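Local atomic coordinates of oligopeptide ABC transporter, periplasmic oligopeptide-binding protein, putative (Thermotoga maritima MSB8, PDB entry 5IPW), a protein that probably binds oligopeptides in the periplasm and hands them to an ABC transporter for uptake across the inner membrane. Residues F449-W454 / I470-R475; F441-T446 / E459-I464; E480-D483 / A489-W492. One frame throughout, in Å; residues are numbered along the deposited sequence.

Contact 1: residues F449-W454 / I470-R475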
# COMPACT_ATOMS: atom_id res chain seq x y z
N PHE A 449 17.75 -12.81 -10.62
CA PHE A 449 18.02 -12.22 -9.32
C PHE A 449 17.96 -13.28 -8.24
O PHE A 449 18.89 -13.41 -7.46
CB PHE A 449 17.04 -11.08 -9.01
CG PHE A 449 17.00 -10.70 -7.56
CD1 PHE A 449 18.11 -10.13 -6.95
CD2 PHE A 449 15.86 -10.93 -6.79
CE1 PHE A 449 18.08 -9.79 -5.60
CE2 PHE A 449 15.83 -10.59 -5.45
CZ PHE A 449 16.94 -10.02 -4.85
N HIS A 450 16.87 -14.04 -8.21
CA HIS A 450 16.66 -15.04 -7.15
C HIS A 450 17.66 -16.20 -7.24
O HIS A 450 18.07 -16.75 -6.22
CB HIS A 450 15.23 -15.57 -7.19
CG HIS A 450 14.21 -14.60 -6.68
ND1 HIS A 450 14.05 -14.33 -5.34
CD2 HIS A 450 13.29 -13.84 -7.33
CE1 HIS A 450 13.08 -13.44 -5.19
NE2 HIS A 450 12.60 -13.13 -6.38
N VAL A 451 18.04 -16.56 -8.47
CA VAL A 451 19.10 -17.55 -8.68
C VAL A 451 20.32 -17.15 -7.86
O VAL A 451 20.78 -17.91 -7.01
CB VAL A 451 19.49 -17.64 -10.17
CG1 VAL A 451 20.79 -18.42 -10.36
CG2 VAL A 451 18.37 -18.27 -10.98
N ASP A 452 20.81 -15.93 -8.09
CA ASP A 452 22.00 -15.41 -7.42
C ASP A 452 21.90 -15.51 -5.90
O ASP A 452 22.85 -15.91 -5.23
CB ASP A 452 22.25 -13.95 -7.80
CG ASP A 452 22.41 -13.75 -9.29
OD1 ASP A 452 22.66 -14.75 -9.99
OD2 ASP A 452 22.28 -12.60 -9.76
N VAL A 453 20.74 -15.14 -5.37
CA VAL A 453 20.51 -15.15 -3.93
C VAL A 453 20.74 -16.54 -3.37
O VAL A 453 21.55 -16.74 -2.46
CB VAL A 453 19.07 -14.71 -3.57
CG1 VAL A 453 18.86 -14.72 -2.06
CG2 VAL A 453 18.77 -13.33 -4.14
N TRP A 454 20.03 -17.51 -3.93
CA TRP A 454 20.00 -18.86 -3.37
C TRP A 454 21.16 -19.73 -3.83
O TRP A 454 21.51 -20.70 -3.16
CB TRP A 454 18.63 -19.50 -3.64
CG TRP A 454 17.57 -18.75 -2.91
CD1 TRP A 454 16.84 -17.70 -3.37
CD2 TRP A 454 17.17 -18.96 -1.55
NE1 TRP A 454 15.99 -17.25 -2.39
CE2 TRP A 454 16.17 -18.01 -1.27
CE3 TRP A 454 17.54 -19.86 -0.55
CZ2 TRP A 454 15.54 -17.94 -0.02
CZ3 TRP A 454 16.92 -19.80 0.69
CH2 TRP A 454 15.93 -18.84 0.94
N ILE A 470 19.64 -25.42 -7.86
CA ILE A 470 18.81 -24.27 -8.17
C ILE A 470 18.29 -24.41 -9.59
O ILE A 470 19.07 -24.44 -10.54
CB ILE A 470 19.62 -22.96 -8.06
CG1 ILE A 470 20.24 -22.81 -6.66
CG2 ILE A 470 18.77 -21.75 -8.41
CD1 ILE A 470 19.26 -22.84 -5.51
N GLU A 471 16.97 -24.50 -9.74
CA GLU A 471 16.37 -24.47 -11.08
C GLU A 471 15.65 -23.14 -11.27
O GLU A 471 14.87 -22.70 -10.43
CB GLU A 471 15.45 -25.68 -11.34
CG GLU A 471 14.16 -25.77 -10.52
CD GLU A 471 13.28 -26.96 -10.91
OE1 GLU A 471 12.14 -27.05 -10.39
OE2 GLU A 471 13.71 -27.81 -11.72
N ASN A 472 15.96 -22.49 -12.39
CA ASN A 472 15.35 -21.24 -12.76
C ASN A 472 14.34 -21.50 -13.86
O ASN A 472 14.71 -21.82 -14.98
CB ASN A 472 16.42 -20.26 -13.25
CG ASN A 472 15.85 -18.91 -13.62
OD1 ASN A 472 15.02 -18.35 -12.90
ND2 ASN A 472 16.29 -18.37 -14.75
N LEU A 473 13.06 -21.37 -13.53
CA LEU A 473 12.01 -21.66 -14.49
C LEU A 473 11.41 -20.39 -15.04
O LEU A 473 11.38 -19.35 -14.38
CB LEU A 473 10.89 -22.49 -13.84
CG LEU A 473 11.32 -23.70 -13.01
CD1 LEU A 473 10.10 -24.43 -12.46
CD2 LEU A 473 12.19 -24.65 -13.84
N GLU A 474 10.94 -20.47 -16.28
CA GLU A 474 10.16 -19.41 -16.88
C GLU A 474 8.86 -19.19 -16.07
O GLU A 474 8.26 -20.13 -15.56
CB GLU A 474 9.90 -19.77 -18.35
CG GLU A 474 8.87 -18.92 -19.07
CD GLU A 474 7.48 -19.52 -19.02
OE1 GLU A 474 7.35 -20.76 -19.19
OE2 GLU A 474 6.52 -18.76 -18.80
N ARG A 475 8.46 -17.92 -15.96
CA ARG A 475 7.33 -17.48 -15.11
C ARG A 475 6.12 -18.42 -15.07
O ARG A 475 5.69 -18.84 -14.00
CB ARG A 475 6.85 -16.09 -15.58
CG ARG A 475 6.02 -15.31 -14.58
CD ARG A 475 6.89 -14.63 -13.54
NE ARG A 475 6.30 -13.40 -13.03
CZ ARG A 475 6.92 -12.54 -12.21
NH1 ARG A 475 8.17 -12.76 -11.80
NH2 ARG A 475 6.28 -11.44 -11.81
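Val451, on the first turns of helix 448-462, and Asn472, at the end of strand 467-472, join the start of the helix to the edge strand through a handful of apolar touches. CG2 of Val451 rests 3.6 Å from CB of Asn472, and the two side chains cross at about a right angle. With CG1 anti to the backbone N (chi1 167°), CG2 is the branch left to meet the strand, and it also lies 4.3 Å from CG2 of Ile470. Further along the helix, CD1 of Ile470 comes within 3.9 Å of CB of Trp454; the contact uses the foot of the tryptophan, while its indole leads away from the strand.

The polar ends are served from outside the pair. Asn472 OD1 accepts a hydrogen bond from the backbone N of Gly447, just ahead of the helix, and this restrains the amide while its CB and CG bear on Val451. Trp454 NE1 and His450 ND1 both bond to OG of Ser339.

The axes of helix 449-454 and strand 470-472 approach to 9.0 Å and run at 176°, the antiparallel course expected within a beta-alpha-beta unit. Strand 440-445 lies beside strand 467-472, with Val451 touching Val445 and Ile470 touching Ile443, and Trp454 reaches on to Val491 of strand 489-494.

Contact 2: residues F441-T446 / E459-I464; sequences FTITVT and EYWKQI
CZ3 of Trp461, on the six-membered ring, makes the closest approaches of the contact: it lies 3.8 Å from CD1 of Ile443 and 4.0 Å from CZ of Phe441. Both approaches are oblique to the indole, and the phenylalanine and tryptophan side chains cross at about a right angle. The two strand residues are alternate ones, and both side chains end on the face covered by helix 448-462. Phe441 gets its ring there through a chi1 of 58°, which sets CG between the backbone N and the carbonyl carbon; Ile443 instead extends its CD1, with chi2 at 168°.

Strand 440-445 and helix 448-462 are the first two elements of a beta-alpha-beta unit, joined here near the end of the helix. The backbones are far apart, 11.4 Å between CA of Phe441 and CA of Trp461, and the indole and the two strand side chains together span the gap.

In the next shell, Trp461 NE1 donates to the backbone O of Leu365, which restrains the indole's rotation within its buried surroundings. Phe441 makes an edge-to-face pairing with the ring of Phe356, and Ile443 also touches Ile470 and Val491 on the two flanking strands.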
# COMPACT_ATOMS: atom_id res chain seq x y z
N PHE A 441 17.40 -31.62 -2.11
CA PHE A 441 16.20 -31.15 -2.78
C PHE A 441 16.53 -29.99 -3.68
O PHE A 441 17.62 -29.43 -3.61
CB PHE A 441 15.10 -30.78 -1.78
CG PHE A 441 15.50 -29.72 -0.80
CD1 PHE A 441 16.19 -30.05 0.35
CD2 PHE A 441 15.15 -28.39 -1.02
CE1 PHE A 441 16.55 -29.07 1.27
CE2 PHE A 441 15.51 -27.41 -0.11
CZ PHE A 441 16.21 -27.75 1.03
N THR A 442 15.59 -29.64 -4.55
CA THR A 442 15.78 -28.59 -5.53
C THR A 442 15.01 -27.33 -5.12
O THR A 442 13.83 -27.39 -4.78
CB THR A 442 15.32 -29.05 -6.93
OG1 THR A 442 16.27 -29.97 -7.46
CG2 THR A 442 15.18 -27.87 -7.89
N ILE A 443 15.71 -26.19 -5.16
CA ILE A 443 15.08 -24.90 -4.94
C ILE A 443 14.62 -24.38 -6.29
O ILE A 443 15.41 -24.23 -7.22
CB ILE A 443 16.06 -23.88 -4.32
CG1 ILE A 443 16.53 -24.36 -2.95
CG2 ILE A 443 15.40 -22.51 -4.20
CD1 ILE A 443 17.69 -23.58 -2.38
N THR A 444 13.32 -24.11 -6.38
CA THR A 444 12.72 -23.60 -7.59
C THR A 444 12.57 -22.10 -7.49
O THR A 444 11.96 -21.59 -6.54
CB THR A 444 11.32 -24.20 -7.80
OG1 THR A 444 11.41 -25.63 -7.73
CG2 THR A 444 10.75 -23.78 -9.16
N VAL A 445 13.11 -21.39 -8.47
CA VAL A 445 12.97 -19.94 -8.55
C VAL A 445 12.55 -19.52 -9.95
O VAL A 445 12.55 -20.33 -10.87
CB VAL A 445 14.30 -19.21 -8.20
CG1 VAL A 445 14.88 -19.75 -6.90
CG2 VAL A 445 15.33 -19.36 -9.31
N THR A 446 12.20 -18.25 -10.09
CA THR A 446 12.04 -17.63 -11.40
C THR A 446 12.67 -16.24 -11.36
O THR A 446 12.33 -15.42 -10.51
CB THR A 446 10.57 -17.60 -11.86
OG1 THR A 446 10.47 -16.95 -13.13
CG2 THR A 446 9.69 -16.89 -10.84
N GLU A 459 25.98 -22.77 -0.86
CA GLU A 459 27.17 -22.87 -0.01
C GLU A 459 26.84 -22.92 1.47
O GLU A 459 27.35 -23.78 2.19
CB GLU A 459 28.14 -21.71 -0.27
CG GLU A 459 29.03 -21.89 -1.48
CD GLU A 459 30.02 -23.03 -1.32
OE1 GLU A 459 30.72 -23.09 -0.29
OE2 GLU A 459 30.09 -23.87 -2.24
N TYR A 460 26.00 -22.02 1.94
CA TYR A 460 25.75 -21.91 3.39
C TYR A 460 25.10 -23.17 3.93
O TYR A 460 25.36 -23.58 5.06
CB TYR A 460 24.90 -20.68 3.74
CG TYR A 460 25.36 -19.36 3.15
CD1 TYR A 460 26.69 -19.18 2.72
CD2 TYR A 460 24.49 -18.29 3.03
CE1 TYR A 460 27.11 -17.98 2.17
CE2 TYR A 460 24.91 -17.08 2.49
CZ TYR A 460 26.22 -16.94 2.06
OH TYR A 460 26.64 -15.76 1.52
N TRP A 461 24.26 -23.79 3.10
CA TRP A 461 23.54 -25.01 3.49
C TRP A 461 24.39 -26.29 3.32
O TRP A 461 24.15 -27.28 4.01
CB TRP A 461 22.21 -25.11 2.72
CG TRP A 461 21.12 -24.20 3.26
CD1 TRP A 461 21.17 -23.43 4.38
CD2 TRP A 461 19.81 -24.02 2.71
NE1 TRP A 461 19.98 -22.76 4.56
CE2 TRP A 461 19.13 -23.11 3.54
CE3 TRP A 461 19.15 -24.54 1.59
CZ2 TRP A 461 17.82 -22.70 3.29
CZ3 TRP A 461 17.85 -24.13 1.34
CH2 TRP A 461 17.20 -23.22 2.19
N LYS A 462 25.37 -26.25 2.43
CA LYS A 462 26.38 -27.31 2.34
C LYS A 462 27.14 -27.47 3.66
O LYS A 462 27.44 -28.59 4.08
CB LYS A 462 27.37 -27.00 1.21
CG LYS A 462 28.37 -28.11 0.91
CD LYS A 462 29.42 -27.67 -0.10
CE LYS A 462 28.80 -27.02 -1.33
NZ LYS A 462 29.79 -26.86 -2.44
N GLN A 463 27.42 -26.35 4.32
CA GLN A 463 28.09 -26.36 5.63
C GLN A 463 27.28 -27.05 6.73
O GLN A 463 27.83 -27.39 7.78
CB GLN A 463 28.46 -24.93 6.06
CG GLN A 463 29.90 -24.53 5.79
CD GLN A 463 30.34 -24.79 4.36
OE1 GLN A 463 29.88 -24.14 3.42
NE2 GLN A 463 31.25 -25.75 4.18
N ILE A 464 25.98 -27.25 6.51
CA ILE A 464 25.18 -28.08 7.43
C ILE A 464 24.80 -29.43 6.81
O ILE A 464 23.98 -30.17 7.37
CB ILE A 464 23.94 -27.33 7.97
CG1 ILE A 464 22.95 -26.98 6.85
CG2 ILE A 464 24.37 -26.06 8.70
CD1 ILE A 464 21.63 -26.41 7.35

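Contact 3: residues E480-D483 / A489-W492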
# COMPACT_ATOMS: atom_id res chain seq x y z
N GLU A 480 2.74 -23.09 -12.90
CA GLU A 480 2.06 -24.36 -13.18
C GLU A 480 2.60 -25.50 -12.32
O GLU A 480 1.84 -26.34 -11.83
CB GLU A 480 2.13 -24.69 -14.68
CG GLU A 480 1.11 -23.89 -15.49
CD GLU A 480 1.28 -23.98 -17.00
OE1 GLU A 480 1.98 -24.90 -17.48
OE2 GLU A 480 0.70 -23.12 -17.71
N ARG A 481 3.91 -25.50 -12.11
CA ARG A 481 4.53 -26.39 -11.13
C ARG A 481 3.98 -26.15 -9.72
O ARG A 481 3.71 -27.10 -8.99
CB ARG A 481 6.05 -26.19 -11.12
CG ARG A 481 6.76 -26.63 -12.38
CD ARG A 481 6.96 -28.13 -12.43
NE ARG A 481 7.68 -28.52 -13.65
CZ ARG A 481 9.01 -28.51 -13.80
NH1 ARG A 481 9.82 -28.12 -12.81
NH2 ARG A 481 9.54 -28.89 -14.96
N ALA A 482 3.80 -24.89 -9.35
CA ALA A 482 3.31 -24.53 -8.01
C ALA A 482 1.91 -25.04 -7.75
O ALA A 482 1.66 -25.65 -6.72
CB ALA A 482 3.35 -23.03 -7.82
N ASP A 483 1.00 -24.77 -8.67
CA ASP A 483 -0.38 -25.22 -8.53
C ASP A 483 -0.53 -26.76 -8.57
O ASP A 483 -1.52 -27.31 -8.09
CB ASP A 483 -1.27 -24.55 -9.58
CG ASP A 483 -1.53 -23.07 -9.28
OD1 ASP A 483 -1.56 -22.67 -8.09
OD2 ASP A 483 -1.73 -22.29 -10.22
N ALA A 489 10.83 -26.85 -3.02
CA ALA A 489 10.83 -25.53 -2.41
C ALA A 489 10.69 -24.41 -3.46
O ALA A 489 11.28 -24.48 -4.54
CB ALA A 489 12.10 -25.34 -1.60
N MET A 490 9.91 -23.39 -3.09
CA MET A 490 9.62 -22.23 -3.94
C MET A 490 10.11 -20.95 -3.27
O MET A 490 9.79 -20.70 -2.10
CB MET A 490 8.11 -22.09 -4.13
CG MET A 490 7.45 -23.16 -4.98
SD MET A 490 7.78 -22.91 -6.73
CE MET A 490 6.61 -24.03 -7.47
N VAL A 491 10.86 -20.13 -4.01
CA VAL A 491 11.22 -18.80 -3.51
C VAL A 491 10.37 -17.72 -4.17
O VAL A 491 10.02 -17.79 -5.36
CB VAL A 491 12.74 -18.47 -3.63
CG1 VAL A 491 13.60 -19.72 -3.47
CG2 VAL A 491 13.07 -17.74 -4.92
N TRP A 492 10.05 -16.70 -3.37
CA TRP A 492 9.32 -15.53 -3.84
C TRP A 492 9.67 -14.39 -2.90
O TRP A 492 10.12 -14.63 -1.77
CB TRP A 492 7.82 -15.80 -3.78
CG TRP A 492 6.97 -14.83 -4.57
CD1 TRP A 492 6.14 -13.86 -4.07
CD2 TRP A 492 6.83 -14.78 -5.99
NE1 TRP A 492 5.51 -13.20 -5.10
CE2 TRP A 492 5.92 -13.75 -6.28
CE3 TRP A 492 7.40 -15.50 -7.04
CZ2 TRP A 492 5.57 -13.42 -7.59
CZ3 TRP A 492 7.05 -15.17 -8.33
CH2 TRP A 492 6.14 -14.14 -8.59
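Met490 meets Ala482 through its terminal methyl, in a simple case of one long, flexible side chain bridging a helix and a sheet. Followed from its start, strand 489-492 opens with Ala489, whose backbone pairs with Thr444 of strand 440-445 and whose methyl packs on Ile341 and Leu343 of strand 340-343. That methyl is on the face turned away from helix 475-484.

Met490 comes next and points at helix 475-484. Its chain is bent at chi2 (-76°), then runs extended through the sulfur (chi3 -167°), which delivers CE to the helix while SD stays behind it. CE lies 3.4 Å from CB of Ala482, with the CA of that residue equally near. The same methyl lies 4.3 Å from CB of Arg481, so it sits beside two successive helix residues. The guanidinium end of Arg481 leads away, and its NH1 forms a weak, long ion pair with Glu471. CA of Ala482 and CA of Met490 are 7.9 Å apart, and the methionine fills the distance between.

Val491 sends its side chain to the other side of the sheet, where it packs on His450 and Trp454 of helix 448-462. Trp492 returns to the side of Met490; its ring pairs edge-to-face with Phe517, a residue that Ala482 also touches.

Helix 475-484 links parallel strands 467-472 and 489-494, a beta-alpha-beta crossover passing over strand 440-445 between them. The contact, chiefly a methyl against Ala482 with the base of Arg481 beside it, carries no directional polar bond, so it probably holds the helix by shape and burial.

Read from the N terminus, the chain runs along strand 440-445, back through helix 448-462, forward on strand 467-472, back through helix 475-484 and forward again on strand 489-494. Contact 2 closes the first loop, from strand to the far end of the helix; contact 1 joins the beginning of that helix to the next strand. Their segments alternate, so the two loops cross rather than nest. Contact 3 follows in series, a short closure of helix 475-484 onto strand 489-494. All three strands are parallel neighbours in one mixed sheet, with 440-445 in the middle. Contacts 1 and 2 secure helix 448-462 to one face, and contact 3 secures helix 475-484 to the other.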